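Local coordinates for protein endoglucanase FnCel5A (Fervidobacterium nodosum, PDB 3NCO) that probably hydrolyses internal beta-1,4-glucosidic bonds of cellulose as a family 5 glycoside hydrolase built on a TIM barrel, at residues T276-V279 / R280-A283; F14-N17 / K18-G21; H103-E106 / E107-Q110; P117-V120 / E121-Q125. All coordinates share one frame; numbering follows the deposited sequence.

Contact 1: T276-V279 / R280-A283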
loop_
_atom_site.group_PDB
_atom_site.type_symbol
_atom_site.label_atom_id
_atom_site.label_comp_id
_atom_site.label_asym_id
_atom_site.label_seq_id
_atom_site.Cartn_x
_atom_site.Cartn_y
_atom_site.Cartn_z
ATOM N N THR A 276 4.350 15.654 5.850
ATOM C CA THR A 276 3.322 14.623 6.031
ATOM C C THR A 276 1.934 15.235 6.086
ATOM O O THR A 276 0.979 14.727 5.476
ATOM C CB THR A 276 3.637 13.769 7.281
ATOM O OG1 THR A 276 4.960 13.233 7.135
ATOM C CG2 THR A 276 2.631 12.605 7.442
ATOM N N LYS A 277 1.843 16.366 6.804
ATOM C CA LYS A 277 0.572 17.041 6.965
ATOM C C LYS A 277 0.074 17.561 5.635
ATOM O O LYS A 277 -1.116 17.458 5.338
ATOM C CB LYS A 277 0.778 18.238 7.912
ATOM C CG LYS A 277 -0.429 19.095 8.150
ATOM C CD LYS A 277 0.069 20.340 8.877
ATOM C CE LYS A 277 -0.904 20.833 9.945
ATOM N NZ LYS A 277 -2.371 20.736 9.604
ATOM N N THR A 278 0.985 18.126 4.825
ATOM C CA THR A 278 0.628 18.711 3.537
ATOM C C THR A 278 0.150 17.622 2.568
ATOM O O THR A 278 -0.864 17.759 1.911
ATOM C CB THR A 278 1.840 19.454 2.941
ATOM O OG1 THR A 278 2.158 20.573 3.775
ATOM C CG2 THR A 278 1.577 19.956 1.537
ATOM N N VAL A 279 0.872 16.521 2.521
ATOM C CA VAL A 279 0.440 15.387 1.683
ATOM C C VAL A 279 -0.932 14.886 2.125
ATOM O O VAL A 279 -1.828 14.700 1.290
ATOM C CB VAL A 279 1.487 14.247 1.693
ATOM C CG1 VAL A 279 0.904 13.067 1.004
ATOM C CG2 VAL A 279 2.766 14.704 0.965
ATOM N N ARG A 280 -1.120 14.678 3.428
ATOM C CA ARG A 280 -2.432 14.250 3.927
ATOM C C ARG A 280 -3.572 15.229 3.515
ATOM O O ARG A 280 -4.616 14.815 3.026
ATOM C CB ARG A 280 -2.436 14.063 5.444
ATOM C CG ARG A 280 -3.860 13.725 5.916
ATOM C CD ARG A 280 -4.014 13.767 7.420
ATOM N NE ARG A 280 -3.662 15.064 7.986
ATOM C CZ ARG A 280 -4.481 16.085 8.029
ATOM N NH1 ARG A 280 -4.116 17.231 8.585
ATOM N NH2 ARG A 280 -5.697 15.945 7.542
ATOM N N ARG A 281 -3.370 16.535 3.736
ATOM C CA ARG A 281 -4.410 17.519 3.400
ATOM C C ARG A 281 -4.726 17.530 1.916
ATOM O O ARG A 281 -5.889 17.704 1.540
ATOM C CB ARG A 281 -3.940 18.923 3.771
ATOM C CG ARG A 281 -3.806 19.142 5.269
ATOM C CD ARG A 281 -3.495 20.650 5.621
ATOM N NE ARG A 281 -2.620 21.328 4.630
ATOM C CZ ARG A 281 -1.396 21.861 4.863
ATOM N NH1 ARG A 281 -0.831 21.812 6.064
ATOM N NH2 ARG A 281 -0.721 22.451 3.866
ATOM N N ILE A 282 -3.702 17.400 1.072
ATOM C CA ILE A 282 -3.924 17.469 -0.377
ATOM C C ILE A 282 -4.581 16.174 -0.886
ATOM O O ILE A 282 -5.452 16.216 -1.771
ATOM C CB ILE A 282 -2.624 17.801 -1.142
ATOM C CG1 ILE A 282 -2.179 19.237 -0.778
ATOM C CG2 ILE A 282 -2.796 17.610 -2.679
ATOM C CD1 ILE A 282 -0.823 19.667 -1.381
ATOM N N ALA A 283 -4.220 15.040 -0.288
ATOM C CA ALA A 283 -4.952 13.804 -0.612
ATOM C C ALA A 283 -6.428 13.959 -0.201
ATOM O O ALA A 283 -7.318 13.579 -0.956
ATOM C CB ALA A 283 -4.305 12.556 0.085
HETATM O O HOH W 1 -2.144 17.926 11.094
#
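Lys277 sends CG anti to its backbone N (chi1 177°), whereas Arg281, one turn on, has CG anti to the carbonyl carbon (chi1 -68°) and beside its own N; with bends further out, the two side chains meet obliquely. The Lys277 methylenes then run past the guanidinium, CD lying 3.3 Å from Arg281 NH1. One face of that guanidinium sits over the backbone of Thr278, whose CA stands 3.9 Å above its plane. The methyl of Thr278 is used apolarly: CG2 meets Ile282 CD1 at 3.8 Å, the two side chains running side by side in the same direction, while OG1 bonds back to Lys274 O. Beneath them the helix is regular. Arg281 N donates to Lys277 O at 2.9 Å, and Ala283 N to Val279 O is equally short.

The contact belongs to helix 269-285 of the beta-alpha-beta unit between strands 256-261 and 289-292; Val279 packs on Leu258 and Phe261 of the barrel wall, and Ile282 on Ile238 of helix 232-252.

Lys277 NZ lies 4.0 Å from NH1 of both Arg280 and Arg281, and a water accepts from Arg280 NH1 at 3.3 Å and, weakly, from Lys277 NZ. Arg280 NE bonds to Ser316 O of helix 313-318, and NH2 forms a salt bridge with Glu284 OE2, so part of this positive charge is probably balanced within the helix, with the shared water easing the proximity of like charges.

Contact 2: F14-N17 / K18-G21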
loop_
_atom_site.group_PDB
_atom_site.type_symbol
_atom_site.label_atom_id
_atom_site.label_comp_id
_atom_site.label_asym_id
_atom_site.label_seq_id
_atom_site.Cartn_x
_atom_site.Cartn_y
_atom_site.Cartn_z
ATOM N N PHE A 14 -16.452 3.827 -4.985
ATOM C CA PHE A 14 -16.118 5.087 -4.342
ATOM C C PHE A 14 -16.478 5.070 -2.887
ATOM O O PHE A 14 -15.760 5.639 -2.082
ATOM C CB PHE A 14 -16.759 6.271 -5.088
ATOM C CG PHE A 14 -16.038 6.623 -6.382
ATOM C CD1 PHE A 14 -15.124 7.693 -6.425
ATOM C CD2 PHE A 14 -16.237 5.864 -7.520
ATOM C CE1 PHE A 14 -14.425 8.006 -7.609
ATOM C CE2 PHE A 14 -15.520 6.191 -8.734
ATOM C CZ PHE A 14 -14.632 7.228 -8.765
ATOM N N GLU A 15 -17.572 4.391 -2.542
ATOM C CA GLU A 15 -17.934 4.270 -1.142
ATOM C C GLU A 15 -16.982 3.355 -0.356
ATOM O O GLU A 15 -16.656 3.641 0.825
ATOM C CB GLU A 15 -19.381 3.827 -1.017
ATOM C CG GLU A 15 -20.369 4.936 -1.446
ATOM C CD GLU A 15 -20.147 6.313 -0.716
ATOM O OE1 GLU A 15 -20.334 6.373 0.536
ATOM O OE2 GLU A 15 -19.777 7.325 -1.416
ATOM N N TYR A 16 -16.576 2.243 -0.986
ATOM C CA TYR A 16 -15.588 1.360 -0.336
ATOM C C TYR A 16 -14.261 2.093 -0.193
ATOM O O TYR A 16 -13.538 1.916 0.802
ATOM C CB TYR A 16 -15.415 0.030 -1.092
ATOM C CG TYR A 16 -16.476 -0.982 -0.783
ATOM C CD1 TYR A 16 -17.561 -1.156 -1.633
ATOM C CD2 TYR A 16 -16.399 -1.753 0.349
ATOM C CE1 TYR A 16 -18.578 -2.068 -1.323
ATOM C CE2 TYR A 16 -17.407 -2.693 0.677
ATOM C CZ TYR A 16 -18.476 -2.852 -0.173
ATOM O OH TYR A 16 -19.492 -3.752 0.124
ATOM N N ASN A 17 -13.903 2.920 -1.181
ATOM C CA ASN A 17 -12.629 3.681 -1.060
ATOM C C ASN A 17 -12.669 4.610 0.146
ATOM O O ASN A 17 -11.693 4.724 0.874
ATOM C CB ASN A 17 -12.345 4.474 -2.347
ATOM C CG ASN A 17 -10.962 5.088 -2.361
ATOM O OD1 ASN A 17 -9.957 4.420 -2.139
ATOM N ND2 ASN A 17 -10.913 6.371 -2.692
ATOM N N LYS A 18 -13.839 5.203 0.412
ATOM C CA LYS A 18 -13.988 6.095 1.590
ATOM C C LYS A 18 -13.811 5.342 2.903
ATOM O O LYS A 18 -13.381 5.919 3.931
ATOM C CB LYS A 18 -15.372 6.766 1.568
ATOM C CG LYS A 18 -15.384 7.960 0.679
ATOM C CD LYS A 18 -16.810 8.486 0.478
ATOM C CE LYS A 18 -17.106 9.629 1.447
ATOM N NZ LYS A 18 -17.122 9.166 2.879
HETATM N N MSE A 19 -14.145 4.052 2.875
HETATM C CA MSE A 19 -13.926 3.187 4.046
HETATM C C MSE A 19 -12.446 2.981 4.383
HETATM O O MSE A 19 -12.094 2.776 5.564
HETATM C CB MSE A 19 -14.627 1.862 3.867
HETATM C CG MSE A 19 -16.142 1.966 3.936
HETATM SE SE MSE A 19 -16.895 0.200 3.400
HETATM C CE MSE A 19 -15.795 -1.018 4.428
ATOM N N ILE A 20 -11.582 3.043 3.371
ATOM C CA ILE A 20 -10.123 3.034 3.642
ATOM C C ILE A 20 -9.767 4.238 4.531
ATOM O O ILE A 20 -8.958 4.124 5.455
ATOM C CB ILE A 20 -9.282 3.033 2.331
ATOM C CG1 ILE A 20 -9.620 1.758 1.527
ATOM C CG2 ILE A 20 -7.769 3.135 2.634
ATOM C CD1 ILE A 20 -8.913 1.775 0.152
ATOM N N GLY A 21 -10.371 5.382 4.222
ATOM C CA GLY A 21 -10.186 6.570 5.033
ATOM C C GLY A 21 -8.733 6.963 5.277
ATOM O O GLY A 21 -7.975 7.217 4.362
#
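A Met-aromatic contact marks the last turns of helix 12-20, where selenomethionine Met19 lies beside the ring of Tyr16, three residues earlier. The selenium SE is 3.7 Å from Tyr16 CD2, and its line to the ring centroid stands 45° off the normal, so the approach is oblique. Both side chains point the same way; with CG anti to the carbonyl carbon in each (chi1 -81° in Tyr16, -70° in Met19), they run alongside one another.

One residue earlier, Glu15 and Lys18 also lie side by side. Their meeting is through the aliphatic part of the lysine, Glu15 OE2 to Lys18 CD being 3.7 Å; the opposite charges do not touch. On the inner face Asn17 OD1 comes within 3.7 Å of Ile20 CD1.

The backbone slackens toward the C-terminal end: Lys18 N to Phe14 O is 3.2 Å, whereas Ile20 N makes weak bonds to Tyr16 O and Asn17 O. Gly21 leaves helical geometry with positive phi.

Asn17 OD1 bonds to Ser289 OG and ND2 to Ile256 O, and Tyr16 OH to Asp135 OD2. With Ile20 on strand residues Phe138, Ile199 and Phe257, the helix lies across the barrel's N-terminal end, opposite the active-site end of TIM barrels.

Contact 3: H103-E106 / E107-Q110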
loop_
_atom_site.group_PDB
_atom_site.type_symbol
_atom_site.label_atom_id
_atom_site.label_comp_id
_atom_site.label_asym_id
_atom_site.label_seq_id
_atom_site.Cartn_x
_atom_site.Cartn_y
_atom_site.Cartn_z
ATOM N N HIS A 103 3.795 -8.508 -2.227
ATOM C CA HIS A 103 4.824 -7.481 -2.059
ATOM C C HIS A 103 6.189 -8.177 -2.171
ATOM O O HIS A 103 6.368 -9.365 -1.805
ATOM C CB HIS A 103 4.664 -6.897 -0.667
ATOM C CG HIS A 103 5.050 -5.457 -0.486
ATOM N ND1 HIS A 103 6.341 -4.990 -0.338
ATOM C CD2 HIS A 103 4.254 -4.395 -0.276
ATOM C CE1 HIS A 103 6.316 -3.697 -0.025
ATOM N NE2 HIS A 103 5.061 -3.309 -0.017
ATOM N N HIS A 104 7.142 -7.456 -2.756
ATOM C CA HIS A 104 8.516 -7.957 -2.797
ATOM C C HIS A 104 8.626 -9.339 -3.469
ATOM O O HIS A 104 9.209 -10.242 -2.908
ATOM C CB HIS A 104 9.119 -7.982 -1.377
ATOM C CG HIS A 104 10.611 -7.969 -1.367
ATOM N ND1 HIS A 104 11.347 -6.948 -0.778
ATOM C CD2 HIS A 104 11.514 -8.829 -1.900
ATOM C CE1 HIS A 104 12.643 -7.198 -0.939
ATOM N NE2 HIS A 104 12.766 -8.315 -1.634
ATOM N N PHE A 105 8.113 -9.457 -4.682
ATOM C CA PHE A 105 8.322 -10.665 -5.493
ATOM C C PHE A 105 9.480 -10.386 -6.489
ATOM O O PHE A 105 9.242 -10.000 -7.625
ATOM C CB PHE A 105 7.003 -10.969 -6.190
ATOM C CG PHE A 105 6.901 -12.341 -6.790
ATOM C CD1 PHE A 105 5.627 -12.822 -7.186
ATOM C CD2 PHE A 105 8.029 -13.174 -6.978
ATOM C CE1 PHE A 105 5.510 -14.095 -7.791
ATOM C CE2 PHE A 105 7.901 -14.446 -7.538
ATOM C CZ PHE A 105 6.619 -14.908 -7.946
ATOM N N GLU A 106 10.740 -10.583 -6.039
ATOM C CA GLU A 106 11.911 -10.147 -6.808
ATOM C C GLU A 106 11.950 -10.781 -8.197
ATOM O O GLU A 106 12.257 -10.093 -9.185
ATOM C CB GLU A 106 13.230 -10.422 -6.041
ATOM C CG GLU A 106 13.480 -9.452 -4.829
ATOM C CD GLU A 106 14.785 -9.764 -3.983
ATOM O OE1 GLU A 106 15.776 -10.357 -4.517
ATOM O OE2 GLU A 106 14.822 -9.416 -2.765
ATOM N N GLU A 107 11.624 -12.063 -8.298
ATOM C CA GLU A 107 11.666 -12.734 -9.605
ATOM C C GLU A 107 10.640 -12.177 -10.606
ATOM O O GLU A 107 10.870 -12.140 -11.819
ATOM C CB GLU A 107 11.428 -14.237 -9.437
ATOM C CG GLU A 107 12.479 -14.887 -8.514
ATOM C CD GLU A 107 12.123 -14.932 -6.995
ATOM O OE1 GLU A 107 11.280 -14.172 -6.400
ATOM O OE2 GLU A 107 12.738 -15.807 -6.352
ATOM N N LEU A 108 9.498 -11.743 -10.083
ATOM C CA LEU A 108 8.492 -11.082 -10.935
ATOM C C LEU A 108 9.020 -9.792 -11.592
ATOM O O LEU A 108 8.734 -9.495 -12.789
ATOM C CB LEU A 108 7.208 -10.806 -10.099
ATOM C CG LEU A 108 6.044 -10.178 -10.871
ATOM C CD1 LEU A 108 5.653 -11.066 -12.002
ATOM C CD2 LEU A 108 4.860 -10.007 -9.893
ATOM N N TYR A 109 9.792 -9.019 -10.821
ATOM C CA TYR A 109 10.389 -7.822 -11.362
ATOM C C TYR A 109 11.366 -8.133 -12.460
ATOM O O TYR A 109 11.538 -7.356 -13.415
ATOM C CB TYR A 109 11.120 -7.073 -10.258
ATOM C CG TYR A 109 10.251 -6.297 -9.298
ATOM C CD1 TYR A 109 9.457 -5.295 -9.745
ATOM C CD2 TYR A 109 10.204 -6.610 -7.923
ATOM C CE1 TYR A 109 8.682 -4.529 -8.883
ATOM C CE2 TYR A 109 9.407 -5.864 -7.028
ATOM C CZ TYR A 109 8.648 -4.814 -7.527
ATOM O OH TYR A 109 7.866 -4.052 -6.642
ATOM N N GLN A 110 12.026 -9.272 -12.368
ATOM C CA GLN A 110 13.081 -9.613 -13.346
ATOM C C GLN A 110 12.625 -10.404 -14.558
ATOM O O GLN A 110 13.101 -10.183 -15.665
ATOM C CB GLN A 110 14.220 -10.412 -12.668
ATOM C CG GLN A 110 15.365 -10.844 -13.614
ATOM C CD GLN A 110 16.230 -9.656 -14.141
ATOM O OE1 GLN A 110 16.213 -8.549 -13.573
ATOM N NE2 GLN A 110 16.975 -9.897 -15.223
HETATM O O HOH W 2 6.896 -5.066 -4.264
#
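The Phe105 ring is covered on one face by Leu108, whose CB stands 3.7 Å above the plane and toward the rim, while Glu107 OE1 meets its edge in plane, 3.4 Å from Phe105 CD2. The ring and carboxylate planes stand 79° apart. The Leu108 approach is a CH-pi contact, CB lying 4.0 Å from the Phe105 centroid and 22° off the normal. Phe105 holds CG anti to its backbone N (chi1 -165°), which carries the ring to the flank where Leu108 sits. The ring also packs on Tyr115 and Val118 of helix 112-130.

A second ring, that of His104, donates from NE2 to Glu106 OE2 at 2.6 Å, with the acceptor close to the ring plane and the anti lone pair of the carboxylate used. The Tyr109 ring has Glu106 CA at its edge.

The contact lies in the loop after strand 97-101, at the C-terminal end of the barrel, where TIM-barrel enzymes carry their active sites. Phe105 occupies the N-cap position of helix 106-110, and its O receives weak bonds from Leu108 N and Tyr109 N; Gln110 N to Glu106 O, 3.3 Å, continues the turn. A water donates to Tyr109 OH and accepts from His104 N, both at 2.8 Å, and Tyr109 OH also bonds to Glu144 O. Replacing Phe105 with an alanine would probably leave Leu108 CB without its ring face and open a gap against Tyr115 and Val118.

Phe105 and Leu108 bury apolar surface, the slightly positive ring rim probably suits the Glu107 oxygen, and the His104 bond and water tie loop to helix.

Contact 4: P117-V120 / E121-Q125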
loop_
_atom_site.group_PDB
_atom_site.type_symbol
_atom_site.label_atom_id
_atom_site.label_comp_id
_atom_site.label_asym_id
_atom_site.label_seq_id
_atom_site.Cartn_x
_atom_site.Cartn_y
_atom_site.Cartn_z
ATOM N N PRO A 117 2.704 -16.028 -14.163
ATOM C CA PRO A 117 1.850 -17.163 -13.859
ATOM C C PRO A 117 1.943 -17.655 -12.423
ATOM O O PRO A 117 0.992 -18.274 -11.951
ATOM C CB PRO A 117 2.357 -18.241 -14.818
ATOM C CG PRO A 117 2.903 -17.463 -15.996
ATOM C CD PRO A 117 3.571 -16.292 -15.327
ATOM N N VAL A 118 3.065 -17.385 -11.735
ATOM C CA VAL A 118 3.191 -17.800 -10.342
ATOM C C VAL A 118 2.324 -16.861 -9.489
ATOM O O VAL A 118 1.608 -17.304 -8.595
ATOM C CB VAL A 118 4.672 -17.810 -9.858
ATOM C CG1 VAL A 118 4.761 -18.202 -8.381
ATOM C CG2 VAL A 118 5.515 -18.734 -10.748
ATOM N N LEU A 119 2.339 -15.561 -9.805
ATOM C CA LEU A 119 1.456 -14.626 -9.122
ATOM C C LEU A 119 -0.003 -15.017 -9.324
ATOM O O LEU A 119 -0.820 -14.959 -8.388
ATOM C CB LEU A 119 1.703 -13.184 -9.636
ATOM C CG LEU A 119 0.847 -12.112 -8.964
ATOM C CD1 LEU A 119 1.242 -11.918 -7.496
ATOM C CD2 LEU A 119 1.049 -10.854 -9.813
ATOM N N VAL A 120 -0.335 -15.418 -10.561
ATOM C CA VAL A 120 -1.730 -15.844 -10.794
ATOM C C VAL A 120 -2.104 -16.991 -9.825
ATOM O O VAL A 120 -3.219 -17.001 -9.228
ATOM C CB VAL A 120 -1.982 -16.264 -12.246
ATOM C CG1 VAL A 120 -3.328 -16.877 -12.400
ATOM C CG2 VAL A 120 -1.889 -15.038 -13.190
ATOM N N GLU A 121 -1.219 -17.985 -9.689
ATOM C CA GLU A 121 -1.497 -19.131 -8.797
ATOM C C GLU A 121 -1.534 -18.729 -7.323
ATOM O O GLU A 121 -2.388 -19.210 -6.578
ATOM C CB GLU A 121 -0.459 -20.226 -8.975
ATOM C CG GLU A 121 -0.485 -20.894 -10.359
ATOM C CD GLU A 121 -1.893 -21.349 -10.781
ATOM O OE1 GLU A 121 -2.552 -22.075 -10.001
ATOM O OE2 GLU A 121 -2.369 -20.982 -11.877
ATOM N N ILE A 122 -0.661 -17.814 -6.916
ATOM C CA ILE A 122 -0.727 -17.279 -5.533
ATOM C C ILE A 122 -2.098 -16.702 -5.276
ATOM O O ILE A 122 -2.766 -17.033 -4.297
ATOM C CB ILE A 122 0.379 -16.207 -5.289
ATOM C CG1 ILE A 122 1.715 -16.924 -5.146
ATOM C CG2 ILE A 122 0.075 -15.330 -4.030
ATOM C CD1 ILE A 122 2.934 -16.009 -5.279
ATOM N N TRP A 123 -2.548 -15.851 -6.175
ATOM C CA TRP A 123 -3.824 -15.192 -5.980
ATOM C C TRP A 123 -5.030 -16.130 -6.088
ATOM O O TRP A 123 -6.065 -15.914 -5.414
ATOM C CB TRP A 123 -3.937 -13.958 -6.870
ATOM C CG TRP A 123 -3.389 -12.741 -6.097
ATOM C CD1 TRP A 123 -2.210 -12.008 -6.343
ATOM C CD2 TRP A 123 -3.954 -12.189 -4.921
ATOM N NE1 TRP A 123 -2.074 -11.015 -5.396
ATOM C CE2 TRP A 123 -3.116 -11.124 -4.496
ATOM C CE3 TRP A 123 -5.107 -12.499 -4.180
ATOM C CZ2 TRP A 123 -3.416 -10.351 -3.352
ATOM C CZ3 TRP A 123 -5.415 -11.751 -3.082
ATOM C CH2 TRP A 123 -4.577 -10.673 -2.644
ATOM N N LYS A 124 -4.932 -17.160 -6.921
ATOM C CA LYS A 124 -6.024 -18.143 -6.958
ATOM C C LYS A 124 -6.211 -18.720 -5.550
ATOM O O LYS A 124 -7.348 -18.879 -5.051
ATOM C CB LYS A 124 -5.675 -19.244 -7.948
ATOM C CG LYS A 124 -6.713 -20.345 -8.010
ATOM C CD LYS A 124 -6.354 -21.293 -9.155
ATOM C CE LYS A 124 -7.494 -22.320 -9.443
ATOM N NZ LYS A 124 -8.643 -21.649 -10.205
ATOM N N GLN A 125 -5.100 -19.020 -4.904
ATOM C CA GLN A 125 -5.122 -19.580 -3.571
ATOM C C GLN A 125 -5.556 -18.589 -2.480
ATOM O O GLN A 125 -6.298 -18.971 -1.570
ATOM C CB GLN A 125 -3.754 -20.101 -3.237
ATOM C CG GLN A 125 -3.461 -21.339 -4.035
ATOM C CD GLN A 125 -2.058 -21.793 -3.761
ATOM O OE1 GLN A 125 -1.798 -22.348 -2.712
ATOM N NE2 GLN A 125 -1.123 -21.468 -4.658
HETATM O O HOH W 3 -0.795 -19.603 -13.621
#
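Successive turns of helix 112-130, one of the outer helices of the TIM barrel, meet through side chains four residues apart. Leu119 and Trp123 run side by side, pointing the same way. Leu119 CD1 reaches the indole at its edge, near the ring plane, 3.6 Å from Trp123 CD1, so the methyl abuts the five-membered ring from the side and does not lie over a face. CG of Leu119 lies anti to the backbone N (chi1 -179°) and, with chi2 near 68°, sets CD1 beside the indole edge. A looser pair lies alongside, Val118 CG1 to Ile122 CD1 at 4.2 Å.

The indole is fixed from beyond the helix: NE1 bonds to Ile141 O, its ring meets Phe139 of strand 137-140, and Val161 and Ile165 of helix 151-168 touch it. An alanine in place of Trp123 would probably leave Ile141 O without this donor and open a gap beside Leu119 CD1.

From Ile122 N to Lys124 N the backbone bonds are short, Trp123 N to Leu119 O being 2.9 Å. Near the kink at residues 117 and 118, Glu121 N to Pro117 O is longer, 3.2 Å, and its donor lies 36° out of the carbonyl plane. A water reinforces this turn by donating to Pro117 O and to Glu121 OE2. On the outside Lys124 forms a salt bridge with Glu164.

The Gln125 amide bonds beyond the segments too, NE2 to Tyr74 O and OE1 to Ile76 N. Glu121 O accepts twice from one residue: Gln125 N and Gln125 NE2, each 3.2 Å away, arrive from opposite faces of its carbonyl plane.

How the contacts relate
All four contacts are local and follow in series, none enclosing or crossing another. From the N terminus, contact 2 closes the last turns of helix 12-20 before the first barrel strand, 22-25. Contact 3 closes the turn from the loop after strand 97-101 into helix 106-110, and contact 4 lies in the next helix, 112-130. These two touch: Phe105 CZ is 3.8 Å from Val118 CG1, and Leu108 CD2 is 3.9 Å from Leu119 CD2, tying the short helix to the long one. Contact 1, in helix 269-285, leads to the last barrel strand, 289-292. Its centre is about 35 Å from that of contact 4, across the chain's centre, and about 17 Å from that of contact 2.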